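Local coordinates for protein DotI (Legionella pneumophila, PDB 3WZ4) that forms part of an inner-membrane complex essential for type IVB secretion, the segments here belonging to its periplasmic domain, at residues L11-Q16 with S37-A42; D31-S36 with E43-F48. One frame throughout, in Å; residues are numbered along the deposited sequence.

Interaction 1: L11-Q16 with S37-A42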
loop_
_atom_site.group_PDB
_atom_site.type_symbol
_atom_site.label_atom_id
_atom_site.label_comp_id
_atom_site.label_asym_id
_atom_site.label_seq_id
_atom_site.Cartn_x
_atom_site.Cartn_y
_atom_site.Cartn_z
ATOM N N LEU A 11 -8.633 -3.095 8.974
ATOM C CA LEU A 11 -9.098 -3.114 7.589
ATOM C C LEU A 11 -9.172 -1.709 6.987
ATOM O O LEU A 11 -8.593 -1.449 5.935
ATOM C CB LEU A 11 -10.448 -3.823 7.484
ATOM C CG LEU A 11 -10.396 -5.347 7.622
ATOM C CD1 LEU A 11 -11.739 -5.910 8.055
ATOM C CD2 LEU A 11 -9.937 -5.987 6.325
ATOM N N GLN A 12 -9.884 -0.807 7.656
ATOM C CA GLN A 12 -9.981 0.572 7.186
ATOM C C GLN A 12 -8.592 1.145 6.947
ATOM O O GLN A 12 -8.348 1.829 5.952
ATOM C CB GLN A 12 -10.739 1.447 8.188
ATOM C CG GLN A 12 -12.202 1.073 8.364
ATOM C CD GLN A 12 -13.027 2.219 8.924
ATOM O OE1 GLN A 12 -12.767 3.388 8.631
ATOM N NE2 GLN A 12 -14.026 1.890 9.735
ATOM N N TRP A 13 -7.679 0.846 7.863
ATOM C CA TRP A 13 -6.302 1.306 7.763
ATOM C C TRP A 13 -5.596 0.723 6.534
ATOM O O TRP A 13 -4.910 1.441 5.804
ATOM C CB TRP A 13 -5.543 0.942 9.036
ATOM C CG TRP A 13 -4.158 1.498 9.113
ATOM C CD1 TRP A 13 -3.793 2.726 9.585
ATOM C CD2 TRP A 13 -2.947 0.841 8.724
ATOM N NE1 TRP A 13 -2.429 2.877 9.506
ATOM C CE2 TRP A 13 -1.887 1.733 8.984
ATOM C CE3 TRP A 13 -2.656 -0.413 8.179
ATOM C CZ2 TRP A 13 -0.559 1.410 8.717
ATOM C CZ3 TRP A 13 -1.337 -0.731 7.914
ATOM C CH2 TRP A 13 -0.304 0.178 8.184
ATOM N N ALA A 14 -5.764 -0.579 6.316
ATOM C CA ALA A 14 -5.164 -1.249 5.166
ATOM C C ALA A 14 -5.699 -0.664 3.861
ATOM O O ALA A 14 -4.971 -0.546 2.875
ATOM C CB ALA A 14 -5.428 -2.751 5.226
ATOM N N ASN A 15 -6.976 -0.300 3.870
ATOM C CA ASN A 15 -7.607 0.355 2.734
ATOM C C ASN A 15 -6.905 1.669 2.409
ATOM O O ASN A 15 -6.615 1.955 1.250
ATOM C CB ASN A 15 -9.087 0.610 3.031
ATOM C CG ASN A 15 -9.850 1.140 1.829
ATOM O OD1 ASN A 15 -9.261 1.653 0.879
ATOM N ND2 ASN A 15 -11.173 1.021 1.871
ATOM N N GLN A 16 -6.631 2.460 3.442
ATOM C CA GLN A 16 -5.954 3.742 3.272
ATOM C C GLN A 16 -4.549 3.556 2.710
ATOM O O GLN A 16 -4.151 4.245 1.770
ATOM C CB GLN A 16 -5.864 4.485 4.606
ATOM C CG GLN A 16 -7.192 4.668 5.319
ATOM C CD GLN A 16 -7.024 5.270 6.705
ATOM O OE1 GLN A 16 -7.609 4.791 7.678
ATOM N NE2 GLN A 16 -6.220 6.324 6.800
ATOM N N SER A 37 6.032 6.101 4.341
ATOM C CA SER A 37 6.941 5.244 5.102
ATOM C C SER A 37 6.375 4.871 6.473
ATOM O O SER A 37 6.706 3.821 7.027
ATOM C CB SER A 37 8.313 5.904 5.258
ATOM O OG SER A 37 8.278 6.966 6.195
ATOM N N GLY A 38 5.516 5.729 7.010
ATOM C CA GLY A 38 4.922 5.501 8.315
ATOM C C GLY A 38 3.973 4.317 8.353
ATOM O O GLY A 38 3.731 3.745 9.416
ATOM N N PHE A 39 3.432 3.949 7.196
ATOM C CA PHE A 39 2.543 2.799 7.095
ATOM C C PHE A 39 3.312 1.493 7.250
ATOM O O PHE A 39 2.727 0.452 7.542
ATOM C CB PHE A 39 1.830 2.780 5.737
ATOM C CG PHE A 39 0.792 3.852 5.570
ATOM C CD1 PHE A 39 -0.303 3.914 6.415
ATOM C CD2 PHE A 39 0.896 4.781 4.550
ATOM C CE1 PHE A 39 -1.266 4.895 6.257
ATOM C CE2 PHE A 39 -0.063 5.766 4.385
ATOM C CZ PHE A 39 -1.144 5.822 5.239
ATOM N N PHE A 40 4.624 1.549 7.045
ATOM C CA PHE A 40 5.421 0.332 6.930
ATOM C C PHE A 40 6.296 0.046 8.143
ATOM O O PHE A 40 6.718 0.956 8.850
ATOM C CB PHE A 40 6.294 0.389 5.672
ATOM C CG PHE A 40 5.511 0.393 4.392
ATOM C CD1 PHE A 40 5.111 1.586 3.816
ATOM C CD2 PHE A 40 5.177 -0.798 3.765
ATOM C CE1 PHE A 40 4.393 1.594 2.640
ATOM C CE2 PHE A 40 4.455 -0.799 2.587
ATOM C CZ PHE A 40 4.063 0.398 2.022
ATOM N N THR A 41 6.559 -1.236 8.372
ATOM C CA THR A 41 7.531 -1.653 9.369
ATOM C C THR A 41 8.922 -1.582 8.752
ATOM O O THR A 41 9.063 -1.345 7.552
ATOM C CB THR A 41 7.275 -3.100 9.834
ATOM O OG1 THR A 41 7.524 -4.004 8.748
ATOM C CG2 THR A 41 5.841 -3.266 10.313
ATOM N N ALA A 42 9.943 -1.799 9.573
ATOM C CA ALA A 42 11.322 -1.768 9.104
ATOM C C ALA A 42 11.497 -2.638 7.863
ATOM O O ALA A 42 11.934 -2.161 6.817
ATOM C CB ALA A 42 12.274 -2.217 10.215
#
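The indole of Trp-13, on helix 7-21, meets Phe-39 in the loop between helices 29-35 and 42-54. Helices packed against an antiparallel sheet, as seen here, agree with the NTF2-like clan to which the family belongs. Residues 37-40 form a type I beta-turn closed by the hydrogen bond from Phe-40 N to Ser-37 O. Beyond Gly-38 comes Phe-39, which makes nearly all of the contact from the loop side. Its ring turns one edge toward the face of the six-membered ring of Trp-13, in an offset edge-to-face pair with planes 68° apart. The centroids are 5.5 Å from each other. Phe-39 CD1, on the leading edge of the phenyl ring, is 3.4 Å from Trp-13 CZ2; the carbonyl oxygen of Phe-39 lies in the indole plane, 3.1 Å from Trp-13 CH2. On the helix, the Trp-13 CG stands anti to the backbone N (chi1 -174°), which carries the benzo end of the indole across to the loop although the CB itself does not point there. A backbone hydrogen bond ties Phe-39 to Ile-131 of strand 129-138, while Ile-117, Ile-129 and Ile-131 pack on the indole. The CB of Phe-40 points away from helix 7-21, and the ring packs on Ile-131 and Phe-134. Thr-41, also joined to Ile-131 by a backbone hydrogen bond, is the N-cap of helix 42-54: its OG1 forms hydrogen bonds with Ile-131 O and Ser-132 OG and caps Gly-44 N.

Interaction 2: D31-S36 with E43-F48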
loop_
_atom_site.group_PDB
_atom_site.type_symbol
_atom_site.label_atom_id
_atom_site.label_comp_id
_atom_site.label_asym_id
_atom_site.label_seq_id
_atom_site.Cartn_x
_atom_site.Cartn_y
_atom_site.Cartn_z
ATOM N N ASP A 31 7.762 13.285 -2.386
ATOM C CA ASP A 31 7.063 13.659 -1.159
ATOM C C ASP A 31 6.059 12.583 -0.779
ATOM O O ASP A 31 6.011 12.142 0.369
ATOM C CB ASP A 31 6.326 14.986 -1.341
ATOM C CG ASP A 31 7.232 16.090 -1.829
ATOM O OD1 ASP A 31 8.391 16.157 -1.365
ATOM O OD2 ASP A 31 6.788 16.888 -2.684
ATOM N N GLU A 32 5.251 12.171 -1.751
ATOM C CA GLU A 32 4.258 11.129 -1.526
ATOM C C GLU A 32 4.920 9.821 -1.126
ATOM O O GLU A 32 4.489 9.170 -0.179
ATOM C CB GLU A 32 3.383 10.932 -2.763
ATOM C CG GLU A 32 2.425 12.078 -3.018
ATOM C CD GLU A 32 1.374 12.210 -1.934
ATOM O OE1 GLU A 32 0.593 11.254 -1.742
ATOM O OE2 GLU A 32 1.329 13.268 -1.267
ATOM N N LEU A 33 5.967 9.441 -1.852
ATOM C CA LEU A 33 6.751 8.267 -1.492
ATOM C C LEU A 33 7.079 8.275 -0.014
ATOM O O LEU A 33 6.745 7.345 0.719
ATOM C CB LEU A 33 8.067 8.230 -2.274
ATOM C CG LEU A 33 9.182 7.403 -1.614
ATOM C CD1 LEU A 33 8.807 5.926 -1.571
ATOM C CD2 LEU A 33 10.525 7.599 -2.312
ATOM N N GLN A 34 7.737 9.344 0.415
ATOM C CA GLN A 34 8.218 9.402 1.783
ATOM C C GLN A 34 7.096 9.520 2.815
ATOM O O GLN A 34 7.228 8.992 3.921
ATOM C CB GLN A 34 9.256 10.511 1.962
ATOM C CG GLN A 34 10.223 10.217 3.089
ATOM C CD GLN A 34 10.622 8.753 3.128
ATOM O OE1 GLN A 34 11.282 8.252 2.216
ATOM N NE2 GLN A 34 10.212 8.056 4.178
ATOM N N ALA A 35 5.994 10.171 2.452
ATOM C CA ALA A 35 4.873 10.330 3.375
ATOM C C ALA A 35 4.254 8.990 3.754
ATOM O O ALA A 35 3.518 8.892 4.732
ATOM C CB ALA A 35 3.815 11.263 2.785
ATOM N N SER A 36 4.561 7.955 2.981
ATOM C CA SER A 36 3.945 6.651 3.201
ATOM C C SER A 36 4.788 5.719 4.068
ATOM O O SER A 36 4.312 4.667 4.482
ATOM C CB SER A 36 3.645 5.971 1.864
ATOM O OG SER A 36 4.849 5.595 1.217
ATOM N N GLU A 43 11.144 -3.914 7.978
ATOM C CA GLU A 43 11.303 -4.842 6.860
ATOM C C GLU A 43 10.287 -4.585 5.744
ATOM O O GLU A 43 10.551 -4.868 4.576
ATOM C CB GLU A 43 11.221 -6.297 7.336
ATOM C CG GLU A 43 9.843 -6.732 7.810
ATOM C CD GLU A 43 9.523 -6.258 9.215
ATOM O OE1 GLU A 43 10.405 -5.635 9.852
ATOM O OE2 GLU A 43 8.386 -6.508 9.681
ATOM N N GLY A 44 9.128 -4.047 6.108
ATOM C CA GLY A 44 8.101 -3.740 5.131
ATOM C C GLY A 44 8.530 -2.622 4.200
ATOM O O GLY A 44 8.269 -2.662 2.997
ATOM N N TRP A 45 9.201 -1.625 4.763
ATOM C CA TRP A 45 9.671 -0.476 3.995
ATOM C C TRP A 45 10.749 -0.889 2.996
ATOM O O TRP A 45 10.775 -0.407 1.866
ATOM C CB TRP A 45 10.190 0.611 4.941
ATOM C CG TRP A 45 10.631 1.878 4.261
ATOM C CD1 TRP A 45 11.872 2.447 4.313
ATOM C CD2 TRP A 45 9.833 2.734 3.434
ATOM N NE1 TRP A 45 11.895 3.602 3.569
ATOM C CE2 TRP A 45 10.657 3.800 3.018
ATOM C CE3 TRP A 45 8.503 2.701 3.002
ATOM C CZ2 TRP A 45 10.193 4.824 2.195
ATOM C CZ3 TRP A 45 8.046 3.718 2.184
ATOM C CH2 TRP A 45 8.890 4.766 1.789
ATOM N N ASP A 46 11.631 -1.791 3.414
ATOM C CA ASP A 46 12.666 -2.307 2.523
ATOM C C ASP A 46 12.057 -3.057 1.340
ATOM O O ASP A 46 12.466 -2.866 0.195
ATOM C CB ASP A 46 13.625 -3.226 3.283
ATOM C CG ASP A 46 14.517 -2.467 4.247
ATOM O OD1 ASP A 46 14.678 -1.239 4.076
ATOM O OD2 ASP A 46 15.067 -3.101 5.171
ATOM N N GLN A 47 11.078 -3.909 1.626
ATOM C CA GLN A 47 10.426 -4.704 0.593
ATOM C C GLN A 47 9.612 -3.820 -0.348
ATOM O O GLN A 47 9.613 -4.019 -1.563
ATOM C CB GLN A 47 9.543 -5.780 1.229
ATOM C CG GLN A 47 8.876 -6.721 0.238
ATOM C CD GLN A 47 7.465 -6.295 -0.114
ATOM O OE1 GLN A 47 6.766 -5.684 0.697
ATOM N NE2 GLN A 47 7.039 -6.611 -1.330
ATOM N N PHE A 48 8.920 -2.838 0.218
ATOM C CA PHE A 48 8.127 -1.912 -0.582
ATOM C C PHE A 48 9.019 -1.091 -1.506
ATOM O O PHE A 48 8.695 -0.895 -2.677
ATOM C CB PHE A 48 7.303 -0.993 0.323
ATOM C CG PHE A 48 6.488 0.028 -0.421
ATOM C CD1 PHE A 48 5.326 -0.337 -1.076
ATOM C CD2 PHE A 48 6.880 1.356 -0.452
ATOM C CE1 PHE A 48 4.571 0.604 -1.756
ATOM C CE2 PHE A 48 6.131 2.299 -1.130
ATOM C CZ PHE A 48 4.974 1.921 -1.783
#
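Apolar packing centres on Trp-45, whose six-membered ring points its outer edge at the end of helix 29-35. The Leu-33 side chain crosses the indole at about a right angle and sets CD1 3.6 Å from Trp-45 CH2. Trp-45 is extended about chi1 (-177°), CG lying opposite its backbone N, which carries the benzo edge to the neighbouring helix. Two polar atoms lie at the ring edge, near its plane: Leu-33 O is 3.5 Å from Trp-45 CH2, and Ser-36 OG is 3.8 Å from Trp-45 CZ3. The amide of Gln-34 also approaches CZ2, though this is uncertain because the side chain has two conformers. Hydrogen bonding stays within 31-36, where Leu-33 O accepts from both Ser-36 N and Ser-36 OG, the latter at 2.6 Å. The OG bond fixes the hydroxyl near both rings, with Ser-36 OG 4.2 Å from Phe-48 CE2. A pentanediol, probably from the crystallisation liquor, also lies close to Ser-36. The contact closes the helix-loop-helix unit formed by 29-35 and 42-54, and the second helix is held to strand 129-138 by the edge-to-face pair of Phe-48 with Phe-134 and the hydrogen bond from Phe-134 N to Gln-47 OE1.

Overall arrangement
Interaction 1 is the more deeply placed and partly buried, while interaction 2 is a surface contact. Their segments alternate along the chain: 31-36, 37-42 and 43-48 follow one another, so the loop that receives helix 7-21 is also the connection between the two helices of interaction 2. The contacts touch directly, with Phe-40 CZ 3.4 Å from Phe-48 CD1 in a ring stack, and Ser-37 CA against Trp-45 CZ3. Each relies on a tryptophan whose edge meets a backbone carbonyl. Interaction 1 pairs aromatic rings across the segments, whereas in interaction 2 both rings come from 43-48 and meet a leucine methyl and a serine hydroxyl. Strand 129-138 backs both.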